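Local coordinates for methionine-binding protein (Coxiella burnetii, PDB 3TQW) that binds methionine in the cleft between two lobes and probably hands it to an ABC transporter for uptake, at residues 84-89 / 114-119; 121-126 / 187-192; 103-108 / 147-152; 8-13 / 172-177; 125-130 / 140-145. All blocks are in the same frame, centred on the assembly; numbering follows the deposited sequence.

In the fold
Four of the five contacts belong to one lobe of a two-lobed periplasmic binding protein. Contacts 1, 2 and 3 reach its five-stranded mixed sheet; contacts 1 and 2 also share helix 111-123, their centres about 8 Å apart. Along the chain contact 1 closes before contacts 2 and 5 open. Contact 3 joins strands 104-108 and 150-154 at one border of the sheet, and contact 5, a two-stranded hairpin, is nested between its segments. Contact 4, from segments 159 residues apart, encloses contacts 1, 3 and 5 in its loop and alone spans the lobes. Contacts 1 and 4 bring the lobes together at the bound methionine; contact 5 lies about 29 Å from contact 4, centre to centre.

Contact 1. Residues 84-89 / 114-119; sequences YPMGLY and EARALL. With MET (methionine), chain C.
Met86, present as selenomethionine, and Arg116 cross at a slant where the chain passes between the two lobes of a periplasmic binding protein fold. Residues 84-86 form one of the connections between the lobes, leading from strand 75-83 of one sheet to strand 87-89 of the other, and helix 111-123 sends Arg116 across to them. The tightly packed part sets the carbons and SE of the selenomethionine against the arginine's methylenes and one face of its guanidinium. Met86 runs extended as far as SE and then bends, chi3 -80°, which lays CE against Arg116 CD at 3.7 Å. Its CB sits over the guanidinium face, 3.8 Å from Arg116 NE, and SE reaches Ala117 CB at 4.2 Å on the next residue of the helix. Ala170 and Leu120 close in around the same selenomethionine.

The other part is polar and holds a water. With CG anti to the backbone N (chi1 174°) and the chain extended onward to NE, Arg116 carries its guanidinium to the ligand. NE is taken by a salt bridge to Glu191, whose other oxygen accepts from Met86 N, so this second-shell acid steadies both sides of the contact. NH2 donates to a water that also accepts from Tyr84 N and lies 2.7 Å from O of the bound methionine. Tyr84 itself turns its ring away from the helix; the ligand O lies near the ring plane, 3.7 Å from CD2. The direct grip is at the other carboxylate oxygen: Arg116 NH1 donates to OXT of the methionine over 2.8 Å, bent to 134° at the hydrogen.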
# COMPACT_ATOMS: atom_id res chain seq x y z
N TYR A 84 -4.26 -3.00 3.99
CA TYR A 84 -3.71 -4.19 3.36
C TYR A 84 -2.45 -4.61 4.11
O TYR A 84 -1.34 -4.22 3.73
CB TYR A 84 -3.36 -3.91 1.89
CG TYR A 84 -4.51 -3.44 1.03
CD1 TYR A 84 -5.42 -4.34 0.48
CD2 TYR A 84 -4.68 -2.08 0.74
CE1 TYR A 84 -6.47 -3.91 -0.32
CE2 TYR A 84 -5.73 -1.64 -0.06
CZ TYR A 84 -6.62 -2.56 -0.59
OH TYR A 84 -7.66 -2.14 -1.38
N PRO A 85 -2.61 -5.40 5.19
CA PRO A 85 -1.47 -5.75 6.03
C PRO A 85 -0.30 -6.28 5.23
O PRO A 85 -0.44 -7.26 4.49
CB PRO A 85 -2.04 -6.83 6.96
CG PRO A 85 -3.47 -6.46 7.09
CD PRO A 85 -3.87 -5.96 5.71
N MSE A 86 0.86 -5.63 5.38
CA MSE A 86 2.05 -5.97 4.62
C MSE A 86 2.70 -7.27 5.09
O MSE A 86 2.84 -7.51 6.30
CB MSE A 86 3.06 -4.81 4.69
CG MSE A 86 4.42 -5.12 4.11
SE MSE A 86 5.64 -3.61 4.30
CE MSE A 86 5.02 -2.53 2.80
N GLY A 87 3.12 -8.10 4.13
CA GLY A 87 3.73 -9.37 4.45
C GLY A 87 5.23 -9.39 4.21
O GLY A 87 5.76 -8.56 3.46
N LEU A 88 5.91 -10.33 4.86
CA LEU A 88 7.31 -10.62 4.57
C LEU A 88 7.34 -11.93 3.80
O LEU A 88 6.74 -12.92 4.22
CB LEU A 88 8.11 -10.76 5.87
CG LEU A 88 8.16 -9.55 6.79
CD1 LEU A 88 8.81 -9.92 8.12
CD2 LEU A 88 8.92 -8.42 6.12
N TYR A 89 8.04 -11.93 2.67
CA TYR A 89 8.02 -13.08 1.76
C TYR A 89 9.42 -13.58 1.45
O TYR A 89 10.38 -12.83 1.53
CB TYR A 89 7.33 -12.70 0.45
CG TYR A 89 5.93 -12.15 0.61
CD1 TYR A 89 4.83 -12.99 0.54
CD2 TYR A 89 5.72 -10.80 0.83
CE1 TYR A 89 3.55 -12.50 0.68
CE2 TYR A 89 4.43 -10.29 0.97
CZ TYR A 89 3.35 -11.15 0.90
OH TYR A 89 2.07 -10.68 1.04
N GLU A 114 9.30 2.35 3.60
CA GLU A 114 10.55 1.84 4.13
C GLU A 114 10.48 1.80 5.65
O GLU A 114 10.83 0.80 6.26
CB GLU A 114 11.76 2.68 3.68
CG GLU A 114 13.04 2.24 4.38
CD GLU A 114 14.28 2.60 3.60
OE1 GLU A 114 15.38 2.18 4.03
OE2 GLU A 114 14.16 3.28 2.56
N ALA A 115 10.01 2.89 6.25
CA ALA A 115 9.82 2.92 7.70
C ALA A 115 8.85 1.81 8.11
O ALA A 115 9.05 1.13 9.12
CB ALA A 115 9.30 4.28 8.14
N ARG A 116 7.81 1.63 7.32
CA ARG A 116 6.81 0.60 7.57
C ARG A 116 7.42 -0.79 7.59
O ARG A 116 7.12 -1.59 8.47
CB ARG A 116 5.71 0.67 6.50
CG ARG A 116 4.68 -0.46 6.58
CD ARG A 116 3.69 -0.33 5.43
NE ARG A 116 2.50 -1.16 5.61
CZ ARG A 116 1.49 -1.20 4.74
NH1 ARG A 116 1.54 -0.45 3.65
NH2 ARG A 116 0.44 -1.99 4.96
N ALA A 117 8.27 -1.07 6.60
CA ALA A 117 8.90 -2.37 6.48
C ALA A 117 9.88 -2.62 7.63
O ALA A 117 10.01 -3.75 8.11
CB ALA A 117 9.62 -2.48 5.16
N LEU A 118 10.57 -1.57 8.06
CA LEU A 118 11.49 -1.70 9.19
C LEU A 118 10.74 -2.02 10.48
O LEU A 118 11.19 -2.81 11.30
CB LEU A 118 12.35 -0.44 9.34
CG LEU A 118 13.39 -0.26 8.24
CD1 LEU A 118 14.11 1.08 8.38
CD2 LEU A 118 14.39 -1.42 8.26
N LEU A 119 9.57 -1.40 10.63
CA LEU A 119 8.71 -1.68 11.78
C LEU A 119 8.25 -3.13 11.77
O LEU A 119 8.14 -3.76 12.82
CB LEU A 119 7.51 -0.74 11.79
CG LEU A 119 7.79 0.67 12.32
CD1 LEU A 119 6.64 1.61 12.00
CD2 LEU A 119 8.06 0.64 13.82
N MET C . -1.67 -0.16 -1.46
CA MET C . -0.37 0.09 -0.83
C MET C . -0.36 -0.52 0.57
O MET C . -1.38 -0.47 1.27
CB MET C . -0.10 1.60 -0.76
CG MET C . 1.25 2.01 -0.17
SD MET C . 1.46 3.81 -0.14
CE MET C . 1.52 4.13 -1.90
OXT MET C . 0.63 -1.07 1.05
O HOH W 1 -2.21 -1.10 3.80

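Contact 2. Residues 121-126 / 187-192; sequences LEKAQL and ALLTEG
Leu189 pushes its CD2 methyl against Ala124, 3.5 Å from CB and just as near to CA, a tighter fit than carbon atoms usually make. Its CG stands anti to the backbone N (chi1 176°), and the branch meets the chain just where helix 111-123 gives out. That end is a Schellman motif: Gln125 takes a positive phi of 62°, Leu126 N bonds back to Leu121 O at 3.0 Å, and Gln125 N bonds to Glu122 O at 2.8 Å. The turn puts Ala124 beside the short border strand 189-190, while Leu88 of the adjoining strand 87-89 and Leu96 also pack against the alanine.

One residue before Ala124, Lys123 stretches out with CG, CD and CE all in extended positions and reaches over the backbone of 190-192. CE lies 3.4 Å from Thr190 O and 4.2 Å from both Glu191 CA and Gly192 N; only at the last bond does the chain bend, chi4 63°, to place NZ. Glu191 points its CB away from the helix end, and its carboxylate goes to Arg116 and to Met86 N. Lys123 itself is exposed.

Across the two segments the meeting is therefore of methyls and methylenes with backbone, and shape rather than bond direction sets its position. The CE methylene next to the ammonium is probably polarised enough to make its approach to Thr190 O mildly favourable.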
# COMPACT_ATOMS: atom_id res chain seq x y z
N LEU A 121 9.94 -5.65 10.33
CA LEU A 121 11.11 -6.47 10.66
C LEU A 121 11.33 -6.50 12.17
O LEU A 121 11.83 -7.48 12.72
CB LEU A 121 12.37 -5.95 9.95
CG LEU A 121 12.38 -6.01 8.43
CD1 LEU A 121 13.60 -5.28 7.88
CD2 LEU A 121 12.35 -7.46 7.95
N GLU A 122 10.96 -5.41 12.83
CA GLU A 122 11.06 -5.33 14.28
C GLU A 122 9.99 -6.21 14.93
O GLU A 122 10.25 -6.90 15.92
CB GLU A 122 10.93 -3.88 14.75
CG GLU A 122 11.09 -3.71 16.24
CD GLU A 122 11.05 -2.26 16.66
OE1 GLU A 122 10.08 -1.55 16.30
OE2 GLU A 122 11.99 -1.83 17.36
N LYS A 123 8.79 -6.19 14.37
CA LYS A 123 7.71 -7.06 14.83
C LYS A 123 8.17 -8.51 14.68
O LYS A 123 7.87 -9.35 15.53
CB LYS A 123 6.45 -6.80 14.00
CG LYS A 123 5.26 -7.68 14.34
CD LYS A 123 4.11 -7.40 13.38
CE LYS A 123 2.92 -8.30 13.63
NZ LYS A 123 2.35 -8.08 14.98
N ALA A 124 8.89 -8.78 13.60
CA ALA A 124 9.44 -10.11 13.34
C ALA A 124 10.58 -10.48 14.29
O ALA A 124 11.14 -11.57 14.20
CB ALA A 124 9.91 -10.22 11.89
N GLN A 125 10.93 -9.56 15.19
CA GLN A 125 12.01 -9.78 16.15
C GLN A 125 13.36 -9.98 15.47
O GLN A 125 14.24 -10.67 15.99
CB GLN A 125 11.70 -10.97 17.06
CG GLN A 125 10.40 -10.83 17.83
CD GLN A 125 10.36 -9.58 18.69
OE1 GLN A 125 11.22 -9.39 19.56
NE2 GLN A 125 9.38 -8.72 18.45
N LEU A 126 13.53 -9.37 14.30
CA LEU A 126 14.78 -9.47 13.56
C LEU A 126 15.71 -8.31 13.88
O LEU A 126 16.94 -8.44 13.86
CB LEU A 126 14.52 -9.53 12.05
CG LEU A 126 13.73 -10.73 11.54
CD1 LEU A 126 13.43 -10.60 10.05
CD2 LEU A 126 14.49 -12.03 11.84
N ALA A 187 3.04 -15.38 3.06
CA ALA A 187 3.83 -14.54 3.96
C ALA A 187 4.27 -15.31 5.20
O ALA A 187 3.48 -16.05 5.81
CB ALA A 187 3.05 -13.30 4.35
N LEU A 188 5.53 -15.13 5.59
CA LEU A 188 6.03 -15.74 6.82
C LEU A 188 5.45 -15.00 8.02
O LEU A 188 5.37 -15.54 9.12
CB LEU A 188 7.56 -15.70 6.86
CG LEU A 188 8.30 -16.79 6.08
CD1 LEU A 188 8.04 -16.67 4.58
CD2 LEU A 188 9.80 -16.76 6.36
N LEU A 189 5.04 -13.76 7.78
CA LEU A 189 4.51 -12.88 8.82
C LEU A 189 3.88 -11.65 8.17
O LEU A 189 4.38 -11.17 7.15
CB LEU A 189 5.64 -12.43 9.74
CG LEU A 189 5.27 -11.42 10.83
CD1 LEU A 189 4.33 -12.05 11.87
CD2 LEU A 189 6.51 -10.85 11.51
N THR A 190 2.79 -11.15 8.74
CA THR A 190 2.20 -9.89 8.26
C THR A 190 1.93 -8.93 9.42
O THR A 190 1.86 -9.34 10.58
CB THR A 190 0.87 -10.11 7.52
OG1 THR A 190 -0.15 -10.49 8.46
CG2 THR A 190 1.00 -11.20 6.46
N GLU A 191 1.76 -7.66 9.09
CA GLU A 191 1.33 -6.66 10.06
C GLU A 191 0.00 -7.07 10.66
O GLU A 191 -0.71 -7.90 10.10
CB GLU A 191 1.13 -5.31 9.39
CG GLU A 191 2.34 -4.68 8.73
CD GLU A 191 1.96 -3.44 7.93
OE1 GLU A 191 0.90 -3.47 7.27
OE2 GLU A 191 2.70 -2.44 7.98
N GLY A 192 -0.34 -6.45 11.78
CA GLY A 192 -1.68 -6.56 12.33
C GLY A 192 -2.62 -5.64 11.58
O GLY A 192 -2.18 -4.81 10.77

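Contact 3. Residues 103-108 / 147-152; sequences AKIAVP and KKLKIV
Residues 104-106 and 150-152 pair as parallel strands, Lys104 with Lys150, Ile105 with Ile151 and Ala106 with Val152, their short axes 4.5 Å apart at the closest and inclined by 33°. Four bonds stitch them: Lys150 N to Ala103 O and Ile105 N to Lys150 O, both 2.7 Å, then Val152 N to Ile105 O and Val107 N to Val152 O, both 2.8 Å. The third is the straightest at the hydrogen, 177°.

On the face with Ile105 and Ile151, the CD1 methyl of Ile151 reaches Ile105 CB. The Ile105 and Leu149 side chains cross at a slant, CG1 nearest CB. Val107 CG2, set between its backbone N and carbonyl carbon, meets Ile151 CG2 at 3.7 Å. Helix 111-123 lies over this face, with Leu121 on Ile105 and Ala117 on Val107. That layering belongs to a beta-alpha-beta crossover: strand 104-108 leads into the helix, and the chain returns through a hairpin to strand 150-154, at the border of the five-stranded sheet.

The opposite face carries Ala106 beside Val152, and Val152 CG2 touches Lys104 CB at 4.1 Å. Both lysines extend outward from it, Lys104 NZ standing 6.6 Å from Lys150 NZ.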
# COMPACT_ATOMS: atom_id res chain seq x y z
N ALA A 103 22.28 -12.16 6.06
CA ALA A 103 21.26 -12.36 5.04
C ALA A 103 20.77 -11.02 4.52
O ALA A 103 20.78 -10.03 5.24
CB ALA A 103 20.10 -13.16 5.62
N LYS A 104 20.34 -10.99 3.26
CA LYS A 104 19.83 -9.76 2.63
C LYS A 104 18.32 -9.67 2.75
O LYS A 104 17.60 -10.60 2.39
CB LYS A 104 20.20 -9.72 1.15
CG LYS A 104 21.69 -9.82 0.87
CD LYS A 104 21.97 -9.77 -0.62
CE LYS A 104 23.46 -9.61 -0.89
NZ LYS A 104 23.76 -9.57 -2.34
N ILE A 105 17.84 -8.53 3.25
CA ILE A 105 16.42 -8.28 3.38
C ILE A 105 16.05 -7.06 2.54
O ILE A 105 16.58 -5.98 2.76
CB ILE A 105 16.04 -7.95 4.84
CG1 ILE A 105 16.69 -8.94 5.81
CG2 ILE A 105 14.53 -7.94 5.00
CD1 ILE A 105 16.06 -10.31 5.79
N ALA A 106 15.15 -7.24 1.58
CA ALA A 106 14.74 -6.14 0.72
C ALA A 106 13.53 -5.42 1.31
O ALA A 106 12.62 -6.06 1.83
CB ALA A 106 14.44 -6.63 -0.69
N VAL A 107 13.55 -4.09 1.24
CA VAL A 107 12.44 -3.26 1.70
C VAL A 107 12.18 -2.17 0.67
O VAL A 107 13.07 -1.84 -0.12
CB VAL A 107 12.76 -2.60 3.05
CG1 VAL A 107 13.04 -3.65 4.12
CG2 VAL A 107 13.97 -1.66 2.90
N PRO A 108 10.96 -1.60 0.65
CA PRO A 108 10.67 -0.46 -0.24
C PRO A 108 11.61 0.70 0.06
O PRO A 108 12.05 0.82 1.20
CB PRO A 108 9.23 -0.08 0.12
CG PRO A 108 8.65 -1.33 0.74
CD PRO A 108 9.80 -1.97 1.48
N LYS A 147 21.81 -10.68 13.78
CA LYS A 147 22.31 -11.48 12.66
C LYS A 147 22.98 -10.62 11.60
O LYS A 147 23.32 -11.12 10.52
CB LYS A 147 21.21 -12.33 12.04
CG LYS A 147 20.71 -13.45 12.93
CD LYS A 147 19.84 -14.42 12.15
CE LYS A 147 19.32 -15.53 13.05
NZ LYS A 147 18.47 -16.51 12.29
N LYS A 148 23.18 -9.34 11.90
CA LYS A 148 23.86 -8.44 10.98
C LYS A 148 23.23 -8.51 9.60
O LYS A 148 23.91 -8.61 8.58
CB LYS A 148 25.36 -8.77 10.93
CG LYS A 148 26.01 -8.74 12.32
CD LYS A 148 27.45 -9.22 12.29
CE LYS A 148 28.06 -9.15 13.69
NZ LYS A 148 29.47 -9.60 13.72
N LEU A 149 21.90 -8.46 9.58
CA LEU A 149 21.16 -8.55 8.34
C LEU A 149 21.45 -7.34 7.46
O LEU A 149 21.63 -6.23 7.97
CB LEU A 149 19.66 -8.66 8.64
CG LEU A 149 19.26 -9.90 9.44
CD1 LEU A 149 17.82 -9.82 9.91
CD2 LEU A 149 19.48 -11.16 8.62
N LYS A 150 21.53 -7.55 6.16
CA LYS A 150 21.80 -6.47 5.23
C LYS A 150 20.50 -5.96 4.59
O LYS A 150 19.78 -6.72 3.95
CB LYS A 150 22.78 -6.93 4.15
CG LYS A 150 24.06 -7.52 4.73
CD LYS A 150 25.01 -7.98 3.64
CE LYS A 150 26.27 -8.58 4.24
NZ LYS A 150 27.25 -8.97 3.18
N ILE A 151 20.21 -4.68 4.79
CA ILE A 151 18.99 -4.08 4.26
C ILE A 151 19.20 -3.57 2.83
O ILE A 151 20.07 -2.75 2.58
CB ILE A 151 18.50 -2.92 5.14
CG1 ILE A 151 18.33 -3.40 6.59
CG2 ILE A 151 17.19 -2.36 4.62
CD1 ILE A 151 17.33 -4.55 6.73
N VAL A 152 18.39 -4.08 1.91
CA VAL A 152 18.45 -3.69 0.51
C VAL A 152 17.23 -2.84 0.17
O VAL A 152 16.10 -3.30 0.28
CB VAL A 152 18.46 -4.93 -0.39
CG1 VAL A 152 18.48 -4.53 -1.86
CG2 VAL A 152 19.66 -5.81 -0.06

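Contact 4. Residues 8-13 / 172-177; sequences GTIAGP and NTNYAI. With MET (methionine), chain C.
Pro13 rests its ring on the segment 172-177, against Asn174 O and Ile177. CD lies 3.6 Å from Asn174 O, and CG meets Ile177 CG2 at 3.9 Å, the two side chains sliding past each other in opposite directions. Phe233 of helix 223-233 packs on both the proline and the isoleucine. Pro13 begins helix 13-29, and Gly12 before it is the N-cap; its phi of 131° with psi -154° would jam a beta carbon against the preceding carbonyl oxygen.

Asn174 is the polar piece. Its CG stands between the backbone N and the carbonyl carbon, chi1 71°, the crowded position, and its ND2 sits 3.4 Å above the centre of the Tyr175 ring. ND2 also donates to a water, 3.1 Å away, that lies 2.8 Å from each of Ala11 O and Asn174 O and so ties the two segments together. OD1 accepts from Tyr41 OH and lies 3.6 Å from CA of the bound methionine, whose pocket Asn174 lines.

In this two-lobed binding-protein fold the contact bridges the cleft: strand 5-10 belongs to the sheet of one lobe, while helix 173-176 follows strand 168-171 of the other.

Ile10, the last residue of its strand, points its CB toward the helix. Its side chain crosses that of Asn174 obliquely and that of Tyr175 at about a right angle. The CG2 branch does the touching, 3.9 Å from Asn174 ND2 and 4.2 Å from Tyr175 OH.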
# COMPACT_ATOMS: atom_id res chain seq x y z
N GLY A 8 -7.74 8.06 -10.21
CA GLY A 8 -6.46 7.42 -10.47
C GLY A 8 -6.21 6.24 -9.56
O GLY A 8 -6.42 6.31 -8.35
N THR A 9 -5.78 5.13 -10.15
CA THR A 9 -5.43 3.94 -9.38
C THR A 9 -4.10 3.38 -9.90
O THR A 9 -3.61 3.79 -10.95
CB THR A 9 -6.50 2.85 -9.51
OG1 THR A 9 -6.62 2.46 -10.88
CG2 THR A 9 -7.85 3.36 -9.02
N ILE A 10 -3.53 2.45 -9.15
CA ILE A 10 -2.37 1.71 -9.62
C ILE A 10 -2.88 0.45 -10.31
O ILE A 10 -3.72 -0.27 -9.77
CB ILE A 10 -1.45 1.31 -8.45
CG1 ILE A 10 -0.87 2.56 -7.79
CG2 ILE A 10 -0.32 0.40 -8.95
CD1 ILE A 10 0.13 3.32 -8.66
N ALA A 11 -2.37 0.22 -11.52
CA ALA A 11 -2.73 -0.97 -12.28
C ALA A 11 -2.48 -2.22 -11.45
O ALA A 11 -1.45 -2.32 -10.77
CB ALA A 11 -1.95 -1.03 -13.59
N GLY A 12 -3.41 -3.16 -11.50
CA GLY A 12 -3.32 -4.39 -10.72
C GLY A 12 -4.62 -4.65 -9.98
O GLY A 12 -5.68 -4.20 -10.41
N PRO A 13 -4.54 -5.38 -8.85
CA PRO A 13 -5.70 -5.83 -8.07
C PRO A 13 -6.57 -4.68 -7.58
O PRO A 13 -7.79 -4.82 -7.53
CB PRO A 13 -5.07 -6.53 -6.85
CG PRO A 13 -3.65 -6.75 -7.19
CD PRO A 13 -3.26 -5.76 -8.23
N ASN A 172 4.54 -4.70 -0.60
CA ASN A 172 3.17 -4.20 -0.54
C ASN A 172 2.24 -5.19 -1.22
O ASN A 172 2.56 -5.73 -2.27
CB ASN A 172 3.03 -2.84 -1.22
CG ASN A 172 3.88 -1.76 -0.58
OD1 ASN A 172 3.40 -1.00 0.27
ND2 ASN A 172 5.13 -1.67 -0.98
N THR A 173 1.08 -5.41 -0.62
CA THR A 173 0.13 -6.39 -1.14
C THR A 173 -0.25 -6.16 -2.61
O THR A 173 -0.38 -7.12 -3.37
CB THR A 173 -1.11 -6.45 -0.24
OG1 THR A 173 -0.73 -6.97 1.04
CG2 THR A 173 -2.19 -7.35 -0.87
N ASN A 174 -0.42 -4.91 -3.03
CA ASN A 174 -0.80 -4.66 -4.43
C ASN A 174 0.25 -5.19 -5.41
O ASN A 174 -0.07 -5.49 -6.55
CB ASN A 174 -1.13 -3.18 -4.69
CG ASN A 174 0.10 -2.30 -4.67
OD1 ASN A 174 0.66 -2.03 -3.61
ND2 ASN A 174 0.53 -1.84 -5.84
N TYR A 175 1.50 -5.31 -4.95
CA TYR A 175 2.56 -5.84 -5.80
C TYR A 175 2.79 -7.34 -5.59
O TYR A 175 3.17 -8.05 -6.52
CB TYR A 175 3.87 -5.06 -5.60
CG TYR A 175 3.84 -3.67 -6.20
CD1 TYR A 175 3.48 -3.48 -7.53
CD2 TYR A 175 4.14 -2.55 -5.44
CE1 TYR A 175 3.44 -2.22 -8.09
CE2 TYR A 175 4.10 -1.28 -5.99
CZ TYR A 175 3.75 -1.12 -7.32
OH TYR A 175 3.70 0.15 -7.86
N ALA A 176 2.55 -7.82 -4.37
CA ALA A 176 2.70 -9.24 -4.07
C ALA A 176 1.71 -10.09 -4.86
O ALA A 176 2.07 -11.13 -5.41
CB ALA A 176 2.53 -9.48 -2.58
N ILE A 177 0.46 -9.65 -4.92
CA ILE A 177 -0.59 -10.46 -5.53
C ILE A 177 -0.35 -10.78 -7.00
O ILE A 177 -0.41 -11.94 -7.40
CB ILE A 177 -1.99 -9.87 -5.28
CG1 ILE A 177 -2.40 -10.14 -3.83
CG2 ILE A 177 -3.01 -10.46 -6.25
CD1 ILE A 177 -3.66 -9.44 -3.39
N MET C . -1.67 -0.16 -1.46
CA MET C . -0.37 0.09 -0.83
C MET C . -0.36 -0.52 0.57
O MET C . -1.38 -0.47 1.27
CB MET C . -0.10 1.60 -0.76
CG MET C . 1.25 2.01 -0.17
SD MET C . 1.46 3.81 -0.14
CE MET C . 1.52 4.13 -1.90
OXT MET C . 0.63 -1.07 1.05
O HOH W 2 -0.66 -3.36 -8.25

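Contact 5. Residues 125-130 / 140-145; sequences QLIQLK and MDIASN
Gln128 and Ser144 form the hydrogen-bonded pair of a small antiparallel hairpin, Gln128 N donating to Ser144 O at 3.0 Å. Gln128 O accepts twice, from Ala143 N at 2.8 Å and from Ser144 N at 3.2 Å: two residues face one, a classic beta bulge, after which Leu129 pairs with Ile142. Lys130 N to Asp141 O, 2.7 Å, carries the backbone bonding onward. A water donates to Leu126 O and Asn145 OD1 at the other end, where OD1 also accepts from Leu149 N.

The polar side chains bury much surface through their carbons but make a single weak bond across, Lys130 NZ to Met140 O. Lys130 CG, anti to the carbonyl carbon (chi1 -63°), lies near Asp141 O. Asp141 OD1 stays 4.9 Å from Lys130 NZ, its carboxylate bonded to Thr138 N.

The apolar contacts gather round Ile142. Ile127 CD1 meets its CD1 at 3.8 Å, the two side chains crossing at about a right angle, and Leu129 CD2 touches its CG1 at 3.9 Å.

Ile127 and Leu129 also pack on helix 111-123, against Leu118, Leu121 and Leu119. Glu122 of that helix accepts from Leu129 N, so the hairpin sits against the helix it follows and leads on to strand 150-154.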
# COMPACT_ATOMS: atom_id res chain seq x y z
N GLN A 125 10.93 -9.56 15.19
CA GLN A 125 12.01 -9.78 16.15
C GLN A 125 13.36 -9.98 15.47
O GLN A 125 14.24 -10.67 15.99
CB GLN A 125 11.70 -10.97 17.06
CG GLN A 125 10.40 -10.83 17.83
CD GLN A 125 10.36 -9.58 18.69
OE1 GLN A 125 11.22 -9.39 19.56
NE2 GLN A 125 9.38 -8.72 18.45
N LEU A 126 13.53 -9.37 14.30
CA LEU A 126 14.78 -9.47 13.56
C LEU A 126 15.71 -8.31 13.88
O LEU A 126 16.94 -8.44 13.86
CB LEU A 126 14.52 -9.53 12.05
CG LEU A 126 13.73 -10.73 11.54
CD1 LEU A 126 13.43 -10.60 10.05
CD2 LEU A 126 14.49 -12.03 11.84
N ILE A 127 15.12 -7.15 14.18
CA ILE A 127 15.89 -5.98 14.54
C ILE A 127 15.15 -5.22 15.62
O ILE A 127 13.99 -5.50 15.92
CB ILE A 127 16.08 -5.02 13.35
CG1 ILE A 127 14.72 -4.58 12.80
CG2 ILE A 127 16.93 -5.66 12.26
CD1 ILE A 127 14.81 -3.51 11.71
N GLN A 128 15.83 -4.24 16.21
CA GLN A 128 15.19 -3.30 17.11
C GLN A 128 15.54 -1.91 16.63
O GLN A 128 16.68 -1.63 16.26
CB GLN A 128 15.67 -3.50 18.55
CG GLN A 128 15.19 -4.80 19.18
CD GLN A 128 15.65 -4.95 20.63
OE1 GLN A 128 16.33 -4.08 21.17
NE2 GLN A 128 15.27 -6.06 21.25
N LEU A 129 14.54 -1.03 16.61
CA LEU A 129 14.75 0.35 16.22
C LEU A 129 14.99 1.20 17.45
O LEU A 129 14.52 0.87 18.54
CB LEU A 129 13.53 0.87 15.45
CG LEU A 129 13.24 0.15 14.13
CD1 LEU A 129 11.88 0.54 13.57
CD2 LEU A 129 14.36 0.42 13.13
N LYS A 130 15.73 2.29 17.28
CA LYS A 130 15.97 3.21 18.38
C LYS A 130 14.65 3.59 19.02
O LYS A 130 13.64 3.75 18.33
CB LYS A 130 16.72 4.45 17.90
CG LYS A 130 18.11 4.14 17.35
CD LYS A 130 18.81 5.39 16.85
CE LYS A 130 20.20 5.05 16.31
NZ LYS A 130 20.86 6.23 15.69
N MSE A 140 19.35 3.73 9.65
CA MSE A 140 20.21 4.41 10.62
C MSE A 140 19.58 4.35 12.00
O MSE A 140 20.24 4.62 13.01
CB MSE A 140 20.41 5.87 10.22
CG MSE A 140 21.54 6.11 9.22
SE MSE A 140 23.28 5.65 9.95
CE MSE A 140 23.58 3.99 8.96
N ASP A 141 18.30 4.00 12.05
CA ASP A 141 17.59 3.93 13.31
C ASP A 141 17.57 2.52 13.87
O ASP A 141 16.92 2.25 14.88
CB ASP A 141 16.16 4.45 13.16
CG ASP A 141 16.12 5.92 12.80
OD1 ASP A 141 16.48 6.75 13.66
OD2 ASP A 141 15.72 6.24 11.67
N ILE A 142 18.28 1.61 13.21
CA ILE A 142 18.40 0.25 13.72
C ILE A 142 19.41 0.24 14.85
O ILE A 142 20.60 0.51 14.65
CB ILE A 142 18.81 -0.74 12.62
CG1 ILE A 142 17.70 -0.88 11.58
CG2 ILE A 142 19.12 -2.10 13.22
CD1 ILE A 142 18.03 -1.83 10.45
N ALA A 143 18.94 -0.06 16.06
CA ALA A 143 19.79 -0.05 17.24
C ALA A 143 20.36 -1.43 17.52
O ALA A 143 21.44 -1.55 18.09
CB ALA A 143 19.03 0.48 18.45
N SER A 144 19.63 -2.46 17.12
CA SER A 144 20.08 -3.84 17.33
C SER A 144 19.84 -4.69 16.09
O SER A 144 18.72 -4.75 15.57
CB SER A 144 19.36 -4.44 18.54
OG SER A 144 19.72 -5.80 18.73
N ASN A 145 20.90 -5.34 15.61
CA ASN A 145 20.83 -6.20 14.44
C ASN A 145 21.70 -7.45 14.63
O ASN A 145 22.75 -7.59 14.00
CB ASN A 145 21.24 -5.41 13.18
CG ASN A 145 21.11 -6.22 11.90
OD1 ASN A 145 20.64 -7.36 11.90
ND2 ASN A 145 21.54 -5.63 10.79
O HOH W 3 19.45 -9.40 13.18